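Local coordinates for protein enolase from the environmental genome shotgun sequencing of the Sargasso Sea (PDB 2QGY) that is of unknown function but, as a magnesium-binding member of the enolase superfamily, probably abstracts a proton next to a carboxylate in its substrate, at residues P172-S176 against L177-I181. Sequence-based numbering, arbitrary orientation.
Sequences PMLDS and LSISI
Ser180, in the first turn of helix 177-191, ties the loop 172-176 to that helix through both its backbone and its hydroxyl. Ser180 OG receives the amide of Leu174, with Leu174 N to Ser180 OG 2.9 Å and a nearly straight N-H...O angle of 165°, and donates its own hydrogen bond to Ser176 O at 2.8 Å. The hydroxyl thus relays between two backbone groups of the loop, which fixes its rotation; chi1 of -59° sets OG beside the serine's own backbone N, so that both groups point at the same carbonyl. Ser176 O is consequently gripped twice. Ser180 N approaches Ser176 O almost end-on at 2.9 Å, the first i to i+4 bond of the helix, whereas Ser180 OG comes from above the carbonyl plane, 46° out of it.

Ser176 is also the N-cap. With OG set between its backbone N and carbonyl carbon, the side chain turns back over the helix start, and Ser176 OG accepts a weak bond from Ile179 N, the two atoms 3.5 Å apart.

Apolar contacts accompany these hydrogen bonds. Ile179 sends CG2 against CB and CD1 of Leu174, the side chains crossing at about a right angle with Leu174 CD1 to Ile179 CG2 at 3.8 Å, while its other branch lies along Ser176 OG and brings Ile179 CD1 near Asp175 CB. Pro172, Met173 and Ser180 also touch Phe213 of helix 207-217. A serine N-cap reinforced by a serine in the first turn here shapes a beta-to-alpha loop of the enolase-superfamily barrel, leading from strand 168-170 into helix 177-191.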
ATOM      1  N   PRO A 172     -22.862  -9.528   9.953  1.00 21.95           N
ATOM      2  CA  PRO A 172     -24.297  -9.760   9.752  1.00 23.07           C
ATOM      3  C   PRO A 172     -24.794  -9.526   8.326  1.00 24.27           C
ATOM      4  O   PRO A 172     -25.977  -9.742   8.066  1.00 25.73           O
ATOM      5  CB  PRO A 172     -24.924  -8.750  10.715  1.00 22.80           C
ATOM      6  CG  PRO A 172     -23.993  -7.560  10.606  1.00 23.01           C
ATOM      7  CD  PRO A 172     -22.602  -8.152  10.425  1.00 21.60           C
ATOM      8  N   MET A 173     -23.935  -9.115   7.392  1.00 24.80           N
ATOM      9  CA  MET A 173     -24.443  -8.890   6.019  1.00 26.22           C
ATOM     10  C   MET A 173     -24.559 -10.207   5.265  1.00 27.61           C
ATOM     11  O   MET A 173     -23.574 -10.722   4.723  1.00 26.72           O
ATOM     12  CB  MET A 173     -23.599  -7.877   5.231  1.00 25.71           C
ATOM     13  CG  MET A 173     -23.556  -6.486   5.878  1.00 26.00           C
ATOM     14  SD  MET A 173     -25.144  -5.601   6.170  1.00 23.19           S
ATOM     15  CE  MET A 173     -25.324  -4.664   4.674  1.00 29.13           C
ATOM     16  N   LEU A 174     -25.782 -10.727   5.231  1.00 29.12           N
ATOM     17  CA  LEU A 174     -26.055 -12.039   4.634  1.00 31.04           C
ATOM     18  C   LEU A 174     -26.858 -11.879   3.343  1.00 32.99           C
ATOM     19  O   LEU A 174     -26.894 -10.783   2.761  1.00 32.80           O
ATOM     20  CB  LEU A 174     -26.781 -12.934   5.644  1.00 30.46           C
ATOM     21  CG  LEU A 174     -26.188 -12.997   7.069  1.00 30.30           C
ATOM     22  CD1 LEU A 174     -27.047 -13.843   7.983  1.00 28.51           C
ATOM     23  CD2 LEU A 174     -24.740 -13.516   7.092  1.00 31.31           C
ATOM     24  N   ASP A 175     -27.517 -12.955   2.908  1.00 34.82           N
ATOM     25  CA  ASP A 175     -28.130 -12.971   1.572  1.00 37.07           C
ATOM     26  C   ASP A 175     -29.073 -11.816   1.276  1.00 37.00           C
ATOM     27  O   ASP A 175     -29.106 -11.320   0.149  1.00 37.85           O
ATOM     28  CB  ASP A 175     -28.844 -14.303   1.304  1.00 37.69           C
ATOM     29  CG  ASP A 175     -27.913 -15.353   0.744  1.00 41.30           C
ATOM     30  OD1 ASP A 175     -26.681 -15.092   0.708  1.00 43.51           O
ATOM     31  OD2 ASP A 175     -28.412 -16.437   0.343  1.00 44.34           O
ATOM     32  N   SER A 176     -29.837 -11.401   2.281  1.00 37.30           N
ATOM     33  CA  SER A 176     -30.804 -10.334   2.124  1.00 37.34           C
ATOM     34  C   SER A 176     -30.947  -9.560   3.430  1.00 36.93           C
ATOM     35  O   SER A 176     -30.494 -10.020   4.482  1.00 37.00           O
ATOM     36  CB  SER A 176     -32.153 -10.923   1.705  1.00 37.43           C
ATOM     37  OG  SER A 176     -32.730 -11.687   2.749  1.00 37.78           O
ATOM     38  N   LEU A 177     -31.589  -8.394   3.358  1.00 36.73           N
ATOM     39  CA  LEU A 177     -31.803  -7.546   4.530  1.00 36.30           C
ATOM     40  C   LEU A 177     -32.472  -8.320   5.654  1.00 35.63           C
ATOM     41  O   LEU A 177     -32.000  -8.304   6.788  1.00 35.37           O
ATOM     42  CB  LEU A 177     -32.622  -6.283   4.180  1.00 36.80           C
ATOM     43  CG  LEU A 177     -33.156  -5.452   5.364  1.00 37.00           C
ATOM     44  CD1 LEU A 177     -32.026  -4.946   6.253  1.00 37.44           C
ATOM     45  CD2 LEU A 177     -34.021  -4.276   4.890  1.00 37.61           C
ATOM     46  N   SER A 178     -33.563  -9.019   5.347  1.00 35.00           N
ATOM     47  CA  SER A 178     -34.330  -9.641   6.424  1.00 34.22           C
ATOM     48  C   SER A 178     -33.626 -10.864   7.029  1.00 32.74           C
ATOM     49  O   SER A 178     -33.799 -11.162   8.206  1.00 33.14           O
ATOM     50  CB  SER A 178     -35.787  -9.906   6.002  1.00 35.20           C
ATOM     51  OG  SER A 178     -36.039 -11.257   5.678  1.00 36.27           O
ATOM     52  N   ILE A 179     -32.811 -11.553   6.233  1.00 31.68           N
ATOM     53  CA  ILE A 179     -31.987 -12.648   6.741  1.00 29.92           C
ATOM     54  C   ILE A 179     -30.870 -12.064   7.659  1.00 28.88           C
ATOM     55  O   ILE A 179     -30.593 -12.595   8.739  1.00 29.34           O
ATOM     56  CB  ILE A 179     -31.425 -13.511   5.565  1.00 30.07           C
ATOM     57  CG1 ILE A 179     -32.569 -14.342   4.926  1.00 29.71           C
ATOM     58  CG2 ILE A 179     -30.308 -14.412   6.047  1.00 29.21           C
ATOM     59  CD1 ILE A 179     -32.213 -15.011   3.583  1.00 30.49           C
ATOM     60  N   SER A 180     -30.289 -10.946   7.242  1.00 28.17           N
ATOM     61  CA  SER A 180     -29.271 -10.214   8.027  1.00 28.05           C
ATOM     62  C   SER A 180     -29.809  -9.769   9.384  1.00 28.45           C
ATOM     63  O   SER A 180     -29.173  -9.969  10.422  1.00 28.39           O
ATOM     64  CB  SER A 180     -28.783  -8.996   7.238  1.00 26.89           C
ATOM     65  OG  SER A 180     -28.219  -9.378   5.990  1.00 28.13           O
ATOM     66  N   ILE A 181     -31.008  -9.186   9.378  1.00 28.71           N
ATOM     67  CA  ILE A 181     -31.651  -8.711  10.607  1.00 29.54           C
ATOM     68  C   ILE A 181     -32.045  -9.860  11.550  1.00 30.12           C
ATOM     69  O   ILE A 181     -31.800  -9.780  12.763  1.00 30.13           O
ATOM     70  CB  ILE A 181     -32.859  -7.760  10.285  1.00 29.45           C
ATOM     71  CG1 ILE A 181     -32.374  -6.486   9.593  1.00 30.17           C
ATOM     72  CG2 ILE A 181     -33.654  -7.420  11.543  1.00 29.59           C
ATOM     73  CD1 ILE A 181     -31.515  -5.538  10.491  1.00 31.60           C
TER